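Malonyl CoA-acyl carrier protein transacylase (Staphylococcus aureus, PDB 3IM9) catalyses transfer of the malonyl group from malonyl-CoA to holo-acyl carrier protein, supplying malonyl-ACP for fatty acid biosynthesis. Local coordinates at residues N87-G99 with D229-Q241. Numbering follows the deposited sequence.
Sequences NLNPDFTMGHSLG and DAKFPVVQNVNAQ
Thr-93 is gripped through both its backbone polar atoms: its N donates to Pro-233 O (3.0 Å), and its O accepts from Val-235 N (2.8 Å), the latter bond nearly straight at 169°. Together they form a single parallel bridge between Thr-93 and Val-234. Pro-233 has no N-H to give, but the bridge takes only a carbonyl from it, and its ring is left to pack on Phe-92: CB and CG lie at the edge of that ring, near its plane, with Phe-92 CD2 3.6 Å from Pro-233 CB. Phe-232 points its first bond toward segment 87-99, and its ring reaches Pro-90, whose CG makes a CH-pi contact over one face, 3.8 Å from the centroid. The methyl CG2 of Thr-93 meets the edge of the same ring at Phe-232 CE2 (3.6 Å), while its OG1, anti to the backbone N, hydrogen-bonds Ile-14 O and Ser-103 OG. Beyond the bridge a water accepts from Gly-95 N (2.8 Å) and donates to Val-235 O (2.7 Å). Strand 11-16 pairs with the other edge of strand 92-95. Strand 92-95 runs into the type II' turn His-96 to Gly-99, where Ser-97, at a positive phi (64°), hydrogen-bonds His-207 through OG. A CB on Gly-95 would clash with Gly-99 O, and one on Gly-99 with His-96 N. This GxSxG strand-turn-helix is consistent with an acyltransferase nucleophile elbow, Ser-97 being the probable nucleophile.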
ATOM      1  N   ASN A  87       4.579  -8.765  21.285  1.00 28.50           N
ATOM      2  CA  ASN A  87       3.762  -9.945  21.025  1.00 29.74           C
ATOM      3  C   ASN A  87       2.680  -9.709  20.044  1.00 29.10           C
ATOM      4  O   ASN A  87       1.460  -9.912  20.296  1.00 28.98           O
ATOM      5  CB  ASN A  87       3.172 -10.443  22.329  1.00 31.34           C
ATOM      6  CG  ASN A  87       4.216 -11.054  23.186  1.00 35.98           C
ATOM      7  OD1 ASN A  87       5.025 -11.890  22.719  1.00 39.82           O
ATOM      8  ND2 ASN A  87       4.251 -10.632  24.430  1.00 38.80           N
ATOM      9  N   LEU A  88       3.141  -9.208  18.919  1.00 28.11           N
ATOM     10  CA  LEU A  88       2.301  -9.147  17.811  1.00 28.48           C
ATOM     11  C   LEU A  88       2.709 -10.474  17.155  1.00 27.27           C
ATOM     12  O   LEU A  88       3.915 -10.736  16.882  1.00 30.13           O
ATOM     13  CB  LEU A  88       2.731  -7.957  16.977  1.00 29.36           C
ATOM     14  CG  LEU A  88       1.742  -7.395  16.003  1.00 26.89           C
ATOM     15  CD1 LEU A  88       0.497  -6.886  16.658  1.00 28.44           C
ATOM     16  CD2 LEU A  88       2.545  -6.266  15.388  1.00 23.97           C
ATOM     17  N   ASN A  89       1.652 -11.247  16.963  1.00 24.31           N
ATOM     18  CA  ASN A  89       1.683 -12.650  16.544  1.00 23.37           C
ATOM     19  C   ASN A  89       0.833 -12.826  15.299  1.00 22.08           C
ATOM     20  O   ASN A  89      -0.216 -13.495  15.308  1.00 22.28           O
ATOM     21  CB  ASN A  89       1.096 -13.544  17.664  1.00 23.96           C
ATOM     22  CG  ASN A  89       1.861 -13.452  18.981  1.00 23.64           C
ATOM     23  OD1 ASN A  89       1.205 -13.523  20.082  1.00 30.97           O
ATOM     24  ND2 ASN A  89       3.151 -13.322  18.921  1.00 18.42           N
ATOM     25  N   PRO A  90       1.233 -12.151  14.185  1.00 19.28           N
ATOM     26  CA  PRO A  90       0.385 -12.313  13.025  1.00 18.97           C
ATOM     27  C   PRO A  90       0.438 -13.693  12.407  1.00 16.57           C
ATOM     28  O   PRO A  90       1.496 -14.310  12.413  1.00 18.87           O
ATOM     29  CB  PRO A  90       0.979 -11.257  12.032  1.00 17.19           C
ATOM     30  CG  PRO A  90       2.429 -11.149  12.392  1.00 18.19           C
ATOM     31  CD  PRO A  90       2.396 -11.279  13.916  1.00 19.88           C
ATOM     32  N   ASP A  91      -0.691 -14.104  11.867  1.00 16.17           N
ATOM     33  CA  ASP A  91      -0.770 -15.291  11.024  1.00 16.14           C
ATOM     34  C   ASP A  91      -0.492 -14.978   9.538  1.00 15.07           C
ATOM     35  O   ASP A  91       0.076 -15.810   8.799  1.00 15.82           O
ATOM     36  CB  ASP A  91      -2.125 -15.886  11.211  1.00 15.53           C
ATOM     37  CG  ASP A  91      -2.393 -16.255  12.678  1.00 18.70           C
ATOM     38  OD1 ASP A  91      -1.621 -17.171  13.136  1.00 23.92           O
ATOM     39  OD2 ASP A  91      -3.353 -15.741  13.266  1.00 17.74           O
ATOM     40  N   PHE A  92      -0.767 -13.703   9.138  1.00 14.26           N
ATOM     41  CA  PHE A  92      -0.573 -13.305   7.733  1.00 12.41           C
ATOM     42  C   PHE A  92      -0.388 -11.779   7.757  1.00 11.68           C
ATOM     43  O   PHE A  92      -0.600 -11.083   8.763  1.00 12.54           O
ATOM     44  CB  PHE A  92      -1.885 -13.496   6.924  1.00 15.61           C
ATOM     45  CG  PHE A  92      -2.374 -14.969   6.857  1.00 14.43           C
ATOM     46  CD1 PHE A  92      -3.325 -15.352   7.788  1.00 17.49           C
ATOM     47  CD2 PHE A  92      -1.860 -15.855   5.923  1.00 20.32           C
ATOM     48  CE1 PHE A  92      -3.797 -16.703   7.812  1.00 19.73           C
ATOM     49  CE2 PHE A  92      -2.345 -17.190   5.909  1.00 22.00           C
ATOM     50  CZ  PHE A  92      -3.310 -17.559   6.871  1.00 19.66           C
ATOM     51  N   THR A  93      -0.023 -11.276   6.572  1.00 11.78           N
ATOM     52  CA  THR A  93       0.075  -9.805   6.425  1.00 10.65           C
ATOM     53  C   THR A  93      -0.238  -9.465   4.985  1.00 10.91           C
ATOM     54  O   THR A  93      -0.123 -10.284   4.052  1.00 12.66           O
ATOM     55  CB  THR A  93       1.504  -9.353   6.809  1.00 10.32           C
ATOM     56  OG1 THR A  93       1.574  -7.917   6.729  1.00 11.24           O
ATOM     57  CG2 THR A  93       2.571  -9.914   5.941  1.00 12.26           C
ATOM     58  N   MET A  94      -0.614  -8.190   4.805  1.00 10.83           N
ATOM     59  CA  MET A  94      -0.743  -7.584   3.450  1.00 10.62           C
ATOM     60  C   MET A  94      -0.632  -6.096   3.599  1.00 10.16           C
ATOM     61  O   MET A  94      -0.755  -5.559   4.690  1.00  9.82           O
ATOM     62  CB  MET A  94      -2.096  -7.931   2.746  1.00 11.54           C
ATOM     63  CG  MET A  94      -3.306  -7.371   3.438  1.00 10.59           C
ATOM     64  SD  MET A  94      -4.801  -7.503   2.491  1.00 13.02           S
ATOM     65  CE  MET A  94      -5.919  -7.043   3.788  1.00 14.18           C
ATOM     66  N   GLY A  95      -0.310  -5.435   2.504  1.00  9.49           N
ATOM     67  CA  GLY A  95      -0.241  -3.923   2.558  1.00 10.91           C
ATOM     68  C   GLY A  95      -0.600  -3.376   1.196  1.00 10.71           C
ATOM     69  O   GLY A  95      -0.425  -4.053   0.156  1.00 11.69           O
ATOM     70  N   HIS A  96      -1.054  -2.120   1.185  1.00  9.09           N
ATOM     71  CA  HIS A  96      -1.595  -1.555  -0.077  1.00  8.78           C
ATOM     72  C   HIS A  96      -0.513  -0.853  -0.868  1.00  9.69           C
ATOM     73  O   HIS A  96      -0.033   0.206  -0.428  1.00  8.64           O
ATOM     74  CB  HIS A  96      -2.735  -0.608   0.268  1.00  9.17           C
ATOM     75  CG  HIS A  96      -3.613  -0.278  -0.903  1.00  9.34           C
ATOM     76  ND1 HIS A  96      -3.213   0.647  -1.868  1.00 12.36           N
ATOM     77  CD2 HIS A  96      -4.900  -0.597  -1.167  1.00 10.54           C
ATOM     78  CE1 HIS A  96      -4.183   0.763  -2.776  1.00 11.39           C
ATOM     79  NE2 HIS A  96      -5.237   0.053  -2.352  1.00  9.08           N
ATOM     80  N   SER A  97      -0.081  -1.491  -1.970  1.00  9.42           N
ATOM     81  CA  SER A  97       0.898  -0.912  -2.900  1.00  9.32           C
ATOM     82  C   SER A  97       2.234  -0.715  -2.162  1.00  7.74           C
ATOM     83  O   SER A  97       2.941  -1.702  -1.906  1.00  9.10           O
ATOM     84  CB  SER A  97       0.388   0.327  -3.593  1.00  8.88           C
ATOM     85  OG  SER A  97       1.346   0.760  -4.551  1.00  9.46           O
ATOM     86  N   LEU A  98       2.613   0.509  -1.772  1.00  8.19           N
ATOM     87  CA  LEU A  98       3.795   0.681  -0.919  1.00  8.28           C
ATOM     88  C   LEU A  98       3.684  -0.237   0.335  1.00  8.17           C
ATOM     89  O   LEU A  98       4.696  -0.773   0.828  1.00  8.71           O
ATOM     90  CB  LEU A  98       3.867   2.182  -0.554  1.00  8.11           C
ATOM     91  CG  LEU A  98       5.022   2.575   0.407  1.00  9.81           C
ATOM     92  CD1 LEU A  98       4.715   2.259   1.922  1.00  9.22           C
ATOM     93  CD2 LEU A  98       6.392   2.038  -0.052  1.00  9.13           C
ATOM     94  N   GLY A  99       2.502  -0.282   0.919  1.00  6.82           N
ATOM     95  CA  GLY A  99       2.311  -1.045   2.145  1.00  8.45           C
ATOM     96  C   GLY A  99       2.794  -2.492   2.076  1.00  9.14           C
ATOM     97  O   GLY A  99       3.093  -3.077   3.117  1.00  8.37           O
ATOM     98  N   ASP A 229      12.984 -15.812   2.404  1.00 15.74           N
ATOM     99  CA  ASP A 229      11.620 -16.349   2.504  1.00 15.22           C
ATOM    100  C   ASP A 229      10.824 -15.619   3.601  1.00 16.10           C
ATOM    101  O   ASP A 229      11.420 -15.071   4.528  1.00 17.22           O
ATOM    102  CB  ASP A 229      11.652 -17.852   2.787  1.00 16.58           C
ATOM    103  CG  ASP A 229      12.112 -18.660   1.589  1.00 19.90           C
ATOM    104  OD1 ASP A 229      11.927 -18.191   0.447  1.00 19.40           O
ATOM    105  OD2 ASP A 229      12.659 -19.764   1.790  1.00 21.12           O
ATOM    106  N   ALA A 230       9.490 -15.602   3.505  1.00 15.29           N
ATOM    107  CA  ALA A 230       8.677 -14.903   4.518  1.00 16.13           C
ATOM    108  C   ALA A 230       8.469 -15.856   5.716  1.00 17.10           C
ATOM    109  O   ALA A 230       8.160 -17.075   5.494  1.00 18.46           O
ATOM    110  CB  ALA A 230       7.312 -14.544   3.885  1.00 16.42           C
ATOM    111  N   LYS A 231       8.473 -15.304   6.925  1.00 15.90           N
ATOM    112  CA  LYS A 231       8.182 -16.095   8.108  1.00 19.57           C
ATOM    113  C   LYS A 231       6.705 -16.411   8.316  1.00 18.33           C
ATOM    114  O   LYS A 231       6.343 -17.355   9.057  1.00 20.37           O
ATOM    115  CB  LYS A 231       8.775 -15.374   9.325  1.00 19.68           C
ATOM    116  CG  LYS A 231      10.300 -15.494   9.497  1.00 24.32           C
ATOM    117  CD  LYS A 231      10.729 -14.756  10.813  1.00 34.19           C
ATOM    118  CE  LYS A 231      12.219 -14.880  11.220  1.00 36.13           C
ATOM    119  NZ  LYS A 231      13.050 -15.015  10.043  1.00 40.79           N
ATOM    120  N   PHE A 232       5.797 -15.707   7.620  1.00 15.45           N
ATOM    121  CA  PHE A 232       4.359 -16.026   7.610  1.00 14.83           C
ATOM    122  C   PHE A 232       3.915 -15.428   6.237  1.00 14.27           C
ATOM    123  O   PHE A 232       4.654 -14.569   5.703  1.00 14.48           O
ATOM    124  CB  PHE A 232       3.582 -15.452   8.835  1.00 16.06           C
ATOM    125  CG  PHE A 232       3.963 -14.023   9.179  1.00 16.25           C
ATOM    126  CD1 PHE A 232       4.997 -13.761  10.102  1.00 15.42           C
ATOM    127  CD2 PHE A 232       3.326 -12.904   8.558  1.00 16.76           C
ATOM    128  CE1 PHE A 232       5.385 -12.477  10.428  1.00 17.93           C
ATOM    129  CE2 PHE A 232       3.755 -11.590   8.883  1.00 16.83           C
ATOM    130  CZ  PHE A 232       4.782 -11.337   9.743  1.00 15.40           C
ATOM    131  N   PRO A 233       2.780 -15.919   5.694  1.00 15.45           N
ATOM    132  CA  PRO A 233       2.429 -15.536   4.294  1.00 15.28           C
ATOM    133  C   PRO A 233       2.095 -14.022   4.150  1.00 11.54           C
ATOM    134  O   PRO A 233       1.395 -13.429   4.956  1.00 13.53           O
ATOM    135  CB  PRO A 233       1.174 -16.338   3.984  1.00 16.64           C
ATOM    136  CG  PRO A 233       1.213 -17.618   5.008  1.00 14.53           C
ATOM    137  CD  PRO A 233       1.896 -16.976   6.228  1.00 16.31           C
ATOM    138  N   VAL A 234       2.606 -13.504   3.040  1.00 12.59           N
ATOM    139  CA  VAL A 234       2.351 -12.098   2.598  1.00 10.55           C
ATOM    140  C   VAL A 234       1.294 -12.286   1.497  1.00 10.51           C
ATOM    141  O   VAL A 234       1.589 -12.966   0.452  1.00 12.50           O
ATOM    142  CB  VAL A 234       3.594 -11.484   2.060  1.00 10.39           C
ATOM    143  CG1 VAL A 234       3.255 -10.053   1.538  1.00 11.16           C
ATOM    144  CG2 VAL A 234       4.743 -11.449   3.093  1.00 12.22           C
ATOM    145  N   VAL A 235       0.101 -11.724   1.663  1.00 11.45           N
ATOM    146  CA  VAL A 235      -0.934 -11.817   0.612  1.00 12.05           C
ATOM    147  C   VAL A 235      -0.612 -10.710  -0.381  1.00 12.17           C
ATOM    148  O   VAL A 235      -0.745  -9.538  -0.053  1.00 11.00           O
ATOM    149  CB  VAL A 235      -2.318 -11.714   1.163  1.00 10.84           C
ATOM    150  CG1 VAL A 235      -3.390 -11.902   0.045  1.00 12.14           C
ATOM    151  CG2 VAL A 235      -2.500 -12.874   2.188  1.00 14.44           C
ATOM    152  N   GLN A 236      -0.142 -11.067  -1.569  1.00 10.60           N
ATOM    153  CA  GLN A 236       0.411 -10.086  -2.507  1.00 11.19           C
ATOM    154  C   GLN A 236      -0.669  -9.401  -3.324  1.00 11.31           C
ATOM    155  O   GLN A 236      -1.723  -9.988  -3.682  1.00 10.76           O
ATOM    156  CB  GLN A 236       1.486 -10.688  -3.416  1.00 12.51           C
ATOM    157  CG  GLN A 236       2.632 -11.157  -2.525  1.00 11.33           C
ATOM    158  CD  GLN A 236       3.934 -11.318  -3.339  1.00 11.15           C
ATOM    159  OE1 GLN A 236       4.213 -12.417  -3.896  1.00 13.05           O
ATOM    160  NE2 GLN A 236       4.735 -10.271  -3.424  1.00 11.69           N
ATOM    161  N   ASN A 237      -0.414  -8.101  -3.624  1.00 10.76           N
ATOM    162  CA  ASN A 237      -1.378  -7.313  -4.352  1.00  9.72           C
ATOM    163  C   ASN A 237      -1.670  -7.841  -5.761  1.00  9.70           C
ATOM    164  O   ASN A 237      -2.771  -7.615  -6.267  1.00  9.38           O
ATOM    165  CB  ASN A 237      -0.833  -5.863  -4.503  1.00 10.25           C
ATOM    166  CG  ASN A 237      -0.888  -5.029  -3.253  1.00 10.42           C
ATOM    167  OD1 ASN A 237      -1.503  -5.372  -2.196  1.00 12.06           O
ATOM    168  ND2 ASN A 237      -0.208  -3.918  -3.361  1.00  7.03           N
ATOM    169  N   VAL A 238      -0.660  -8.442  -6.406  1.00  9.88           N
ATOM    170  CA  VAL A 238      -0.789  -8.829  -7.864  1.00 11.68           C
ATOM    171  C   VAL A 238      -1.805  -9.959  -7.971  1.00 11.89           C
ATOM    172  O   VAL A 238      -2.607  -9.967  -8.883  1.00 12.74           O
ATOM    173  CB  VAL A 238       0.571  -9.230  -8.486  1.00 14.84           C
ATOM    174  CG1 VAL A 238       1.464  -8.114  -8.579  1.00 18.50           C
ATOM    175  CG2 VAL A 238       1.325 -10.262  -7.741  1.00 17.12           C
ATOM    176  N   ASN A 239      -1.760 -10.925  -7.024  1.00 12.57           N
ATOM    177  CA  ASN A 239      -2.555 -12.191  -7.203  1.00 13.14           C
ATOM    178  C   ASN A 239      -3.467 -12.532  -6.073  1.00 13.53           C
ATOM    179  O   ASN A 239      -4.237 -13.495  -6.169  1.00 13.14           O
ATOM    180  CB  ASN A 239      -1.538 -13.383  -7.467  1.00 15.12           C
ATOM    181  CG  ASN A 239      -0.652 -13.698  -6.231  1.00 20.70           C
ATOM    182  OD1 ASN A 239      -0.620 -12.935  -5.255  1.00 15.76           O
ATOM    183  ND2 ASN A 239       0.050 -14.886  -6.230  1.00 18.98           N
ATOM    184  N   ALA A 240      -3.455 -11.707  -5.006  1.00 10.80           N
ATOM    185  CA  ALA A 240      -4.404 -11.882  -3.877  1.00 11.71           C
ATOM    186  C   ALA A 240      -4.280 -13.250  -3.246  1.00 13.45           C
ATOM    187  O   ALA A 240      -5.329 -13.780  -2.816  1.00 15.59           O
ATOM    188  CB  ALA A 240      -5.886 -11.569  -4.299  1.00 12.00           C
ATOM    189  N   GLN A 241      -3.081 -13.775  -3.135  1.00 15.71           N
ATOM    190  CA  GLN A 241      -2.933 -15.036  -2.389  1.00 16.21           C
ATOM    191  C   GLN A 241      -1.690 -14.960  -1.528  1.00 15.51           C
ATOM    192  O   GLN A 241      -0.750 -14.193  -1.842  1.00 13.33           O
ATOM    193  CB  GLN A 241      -2.823 -16.236  -3.355  1.00 19.26           C
ATOM    194  CG  GLN A 241      -4.029 -16.453  -4.245  1.00 25.01           C
ATOM    195  CD  GLN A 241      -3.786 -17.605  -5.237  1.00 31.51           C
ATOM    196  OE1 GLN A 241      -4.713 -18.047  -5.926  1.00 39.92           O
ATOM    197  NE2 GLN A 241      -2.558 -18.061  -5.326  1.00 27.53           N
TER
HETATM  198  O   HOH W   1       0.377  -7.116   0.413  1.00 12.02           O